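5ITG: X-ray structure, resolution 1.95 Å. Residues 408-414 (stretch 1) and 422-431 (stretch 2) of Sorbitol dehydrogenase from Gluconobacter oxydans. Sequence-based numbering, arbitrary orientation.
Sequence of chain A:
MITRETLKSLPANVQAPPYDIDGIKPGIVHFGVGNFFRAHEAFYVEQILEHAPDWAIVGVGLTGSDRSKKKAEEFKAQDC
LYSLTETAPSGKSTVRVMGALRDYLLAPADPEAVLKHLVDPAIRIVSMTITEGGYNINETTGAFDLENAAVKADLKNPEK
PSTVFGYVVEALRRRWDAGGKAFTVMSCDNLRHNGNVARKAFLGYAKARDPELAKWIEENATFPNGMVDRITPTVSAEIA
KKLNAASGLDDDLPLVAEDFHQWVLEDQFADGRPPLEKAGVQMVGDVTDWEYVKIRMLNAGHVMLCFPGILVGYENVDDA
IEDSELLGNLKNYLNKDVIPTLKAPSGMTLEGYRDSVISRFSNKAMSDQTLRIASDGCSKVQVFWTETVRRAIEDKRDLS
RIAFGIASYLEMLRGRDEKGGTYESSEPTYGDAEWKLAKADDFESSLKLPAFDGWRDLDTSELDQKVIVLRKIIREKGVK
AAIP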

# COMPACT_ATOMS: atom_id res chain seq x y z
N SER A 408 20.31 6.96 -16.24
CA SER A 408 19.21 6.27 -16.92
C SER A 408 17.93 7.07 -16.79
O SER A 408 17.17 7.22 -17.75
CB SER A 408 19.01 4.87 -16.32
OG SER A 408 20.05 4.00 -16.72
N TYR A 409 17.68 7.59 -15.59
CA TYR A 409 16.51 8.40 -15.34
C TYR A 409 16.55 9.63 -16.26
O TYR A 409 15.57 9.95 -16.93
CB TYR A 409 16.47 8.85 -13.87
CG TYR A 409 15.39 9.87 -13.56
CD1 TYR A 409 14.04 9.54 -13.66
CD2 TYR A 409 15.73 11.18 -13.21
CE1 TYR A 409 13.05 10.50 -13.41
CE2 TYR A 409 14.75 12.13 -12.95
CZ TYR A 409 13.41 11.79 -13.06
OH TYR A 409 12.44 12.74 -12.82
N LEU A 410 17.69 10.32 -16.28
CA LEU A 410 17.84 11.51 -17.10
C LEU A 410 17.69 11.24 -18.60
O LEU A 410 17.09 12.04 -19.32
CB LEU A 410 19.19 12.18 -16.82
CG LEU A 410 19.26 12.78 -15.41
CD1 LEU A 410 20.62 13.43 -15.17
CD2 LEU A 410 18.13 13.79 -15.25
N GLU A 411 18.22 10.12 -19.06
CA GLU A 411 18.09 9.77 -20.47
C GLU A 411 16.65 9.34 -20.78
O GLU A 411 16.12 9.63 -21.85
CB GLU A 411 19.09 8.69 -20.85
CG GLU A 411 20.53 9.21 -20.92
CD GLU A 411 20.69 10.30 -21.98
OE1 GLU A 411 20.39 10.02 -23.16
OE2 GLU A 411 21.11 11.43 -21.63
N MSE A 412 16.01 8.65 -19.83
CA MSE A 412 14.63 8.19 -20.02
C MSE A 412 13.72 9.40 -20.22
O MSE A 412 12.78 9.37 -21.02
CB MSE A 412 14.18 7.39 -18.79
CG MSE A 412 12.74 6.87 -18.84
SE MSE A 412 11.39 8.18 -18.31
CE MSE A 412 11.93 8.46 -16.45
N LEU A 413 14.02 10.48 -19.51
CA LEU A 413 13.23 11.71 -19.59
C LEU A 413 13.13 12.29 -21.01
O LEU A 413 12.17 12.99 -21.33
CB LEU A 413 13.81 12.75 -18.63
CG LEU A 413 13.10 13.09 -17.31
CD1 LEU A 413 12.42 11.88 -16.73
CD2 LEU A 413 14.13 13.67 -16.35
N ARG A 414 14.13 12.01 -21.85
CA ARG A 414 14.14 12.54 -23.21
C ARG A 414 12.99 12.03 -24.09
O ARG A 414 12.70 12.62 -25.13
CB ARG A 414 15.50 12.29 -23.86
CG ARG A 414 16.62 13.06 -23.16
CD ARG A 414 18.01 12.74 -23.70
NE ARG A 414 18.43 13.64 -24.77
CZ ARG A 414 18.23 13.42 -26.07
NH1 ARG A 414 17.63 12.31 -26.47
NH2 ARG A 414 18.64 14.31 -26.96
N THR A 422 8.55 6.45 -29.30
CA THR A 422 8.63 7.66 -28.51
C THR A 422 7.59 7.55 -27.42
O THR A 422 6.65 6.76 -27.54
CB THR A 422 8.38 8.92 -29.35
OG1 THR A 422 7.06 8.86 -29.90
CG2 THR A 422 9.39 9.02 -30.46
N TYR A 423 7.75 8.32 -26.36
CA TYR A 423 6.80 8.28 -25.25
C TYR A 423 6.92 9.56 -24.44
O TYR A 423 7.85 10.33 -24.62
CB TYR A 423 7.11 7.06 -24.37
CG TYR A 423 8.52 7.05 -23.82
CD1 TYR A 423 8.87 7.83 -22.72
CD2 TYR A 423 9.53 6.32 -24.45
CE1 TYR A 423 10.19 7.88 -22.26
CE2 TYR A 423 10.84 6.36 -24.00
CZ TYR A 423 11.17 7.15 -22.90
OH TYR A 423 12.46 7.22 -22.47
N GLU A 424 5.97 9.77 -23.54
CA GLU A 424 6.00 10.96 -22.70
C GLU A 424 5.74 10.53 -21.27
O GLU A 424 4.62 10.13 -20.94
CB GLU A 424 4.93 11.95 -23.14
CG GLU A 424 5.46 13.36 -23.31
CD GLU A 424 6.56 13.44 -24.36
OE1 GLU A 424 6.31 13.02 -25.51
OE2 GLU A 424 7.67 13.92 -24.04
N SER A 425 6.76 10.59 -20.42
CA SER A 425 6.56 10.20 -19.03
C SER A 425 5.88 11.33 -18.28
O SER A 425 5.93 12.49 -18.69
CB SER A 425 7.89 9.86 -18.36
OG SER A 425 8.73 10.99 -18.26
N SER A 426 5.23 10.98 -17.17
CA SER A 426 4.53 11.95 -16.35
C SER A 426 5.37 12.42 -15.15
O SER A 426 5.93 11.61 -14.42
CB SER A 426 3.21 11.36 -15.86
OG SER A 426 2.63 12.15 -14.85
N GLU A 427 5.46 13.73 -14.99
CA GLU A 427 6.19 14.33 -13.87
C GLU A 427 5.36 15.55 -13.44
O GLU A 427 5.63 16.67 -13.86
CB GLU A 427 7.59 14.77 -14.31
CG GLU A 427 8.53 13.61 -14.62
CD GLU A 427 9.13 12.98 -13.38
OE1 GLU A 427 8.66 13.27 -12.26
OE2 GLU A 427 10.07 12.17 -13.53
N PRO A 428 4.34 15.32 -12.61
CA PRO A 428 3.45 16.37 -12.11
C PRO A 428 4.15 17.60 -11.52
O PRO A 428 3.70 18.72 -11.72
CB PRO A 428 2.61 15.63 -11.08
CG PRO A 428 2.51 14.26 -11.65
CD PRO A 428 3.94 14.00 -12.08
N THR A 429 5.24 17.38 -10.79
CA THR A 429 5.95 18.49 -10.15
C THR A 429 6.83 19.30 -11.10
O THR A 429 7.35 20.34 -10.71
CB THR A 429 6.85 17.98 -9.00
OG1 THR A 429 7.88 17.14 -9.53
CG2 THR A 429 6.02 17.18 -8.00
N TYR A 430 6.99 18.83 -12.32
CA TYR A 430 7.81 19.53 -13.30
C TYR A 430 7.00 20.55 -14.09
O TYR A 430 5.84 20.30 -14.43
CB TYR A 430 8.46 18.55 -14.29
CG TYR A 430 9.64 17.77 -13.75
CD1 TYR A 430 10.01 17.86 -12.41
CD2 TYR A 430 10.37 16.93 -14.59
CE1 TYR A 430 11.10 17.13 -11.91
CE2 TYR A 430 11.45 16.20 -14.10
CZ TYR A 430 11.81 16.30 -12.77
OH TYR A 430 12.86 15.55 -12.28
N GLY A 431 7.62 21.70 -14.36
CA GLY A 431 6.97 22.74 -15.13
C GLY A 431 7.74 22.91 -16.43
O GLY A 431 8.49 22.02 -16.82

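Contact between the end of a helix (stretch 1) and an irregular segment that follows it in the same chain (stretch 2). Stretch 2 has no regular helix or strand, and no backbone-to-backbone hydrogen bond crosses the contact; the closest CA atoms across it, those of Leu413 and Ser425, are 6.9 Å apart, and 333 Å² of surface is buried, both sides summed.

All three hydrogen bonds across the contact involve tyrosine hydroxyls. Two of them form a relay. Tyr430 OH donates to Tyr409 OH (2.9 Å), and Tyr409 OH donates in turn to the carboxylate of Glu427, with 2.5 Å between Tyr409 OH and Glu427 OE2. The second link is notably short, as suits a phenol facing a carboxylate oxygen. Both partners lie at the edge of the Tyr409 ring, near its plane, where the hydroxyl can meet them. The CA-to-CB bond of Tyr409 points sideways, and the length of the side chain (chi1 171°, t) brings the hydroxyl across; the CA-to-CB bonds of Glu427 and Tyr430 both point toward stretch 1. Glu427 and Tyr430 are the first and last residues of a type I turn, closed by the bond from Tyr430 N to Glu427 O (3.0 Å), and their side chains meet the same hydroxyl. The other carboxylate oxygen, Glu427 OE1, is hydrogen-bonded elsewhere in the structure. The third bond joins side chain to backbone: Tyr423 OH donates to Met412 O at 2.6 Å, and this carbonyl lies near the plane of the Tyr423 ring, at its edge. With chi1 at 58° (p), the tyrosine reaches across although its CA-to-CB bond points sideways.

Among the apolar contacts, Met412 is a selenomethionine, and its SE atom packs 4.1 Å from Tyr423 CE1. SE lies 5.4 Å from the centroid of the Tyr423 ring, 69° off the ring normal, so the approach is oblique. The same residue thus meets Tyr423 through both its carbonyl and its side chain. Farther along, Leu413 CD2 approaches Tyr430 CE2 at 4.3 Å, at the edge of that ring.

Other van der Waals contacts are of mixed polarity. Ser425, whose CA-to-CB bond points toward stretch 1, places OG 3.9 Å from Met412 SE and 4.1 Å from Leu413 CD1. Leu413 CD1 also lies 4.0 Å from Glu427 OE2, so this methyl group packs beside the carboxylate oxygen that accepts from Tyr409. The CA-to-CB bond of Leu413 points away from stretch 2, yet its side-chain end comes nearer, with chi1 (-105°) and chi2 (34°) both between wells.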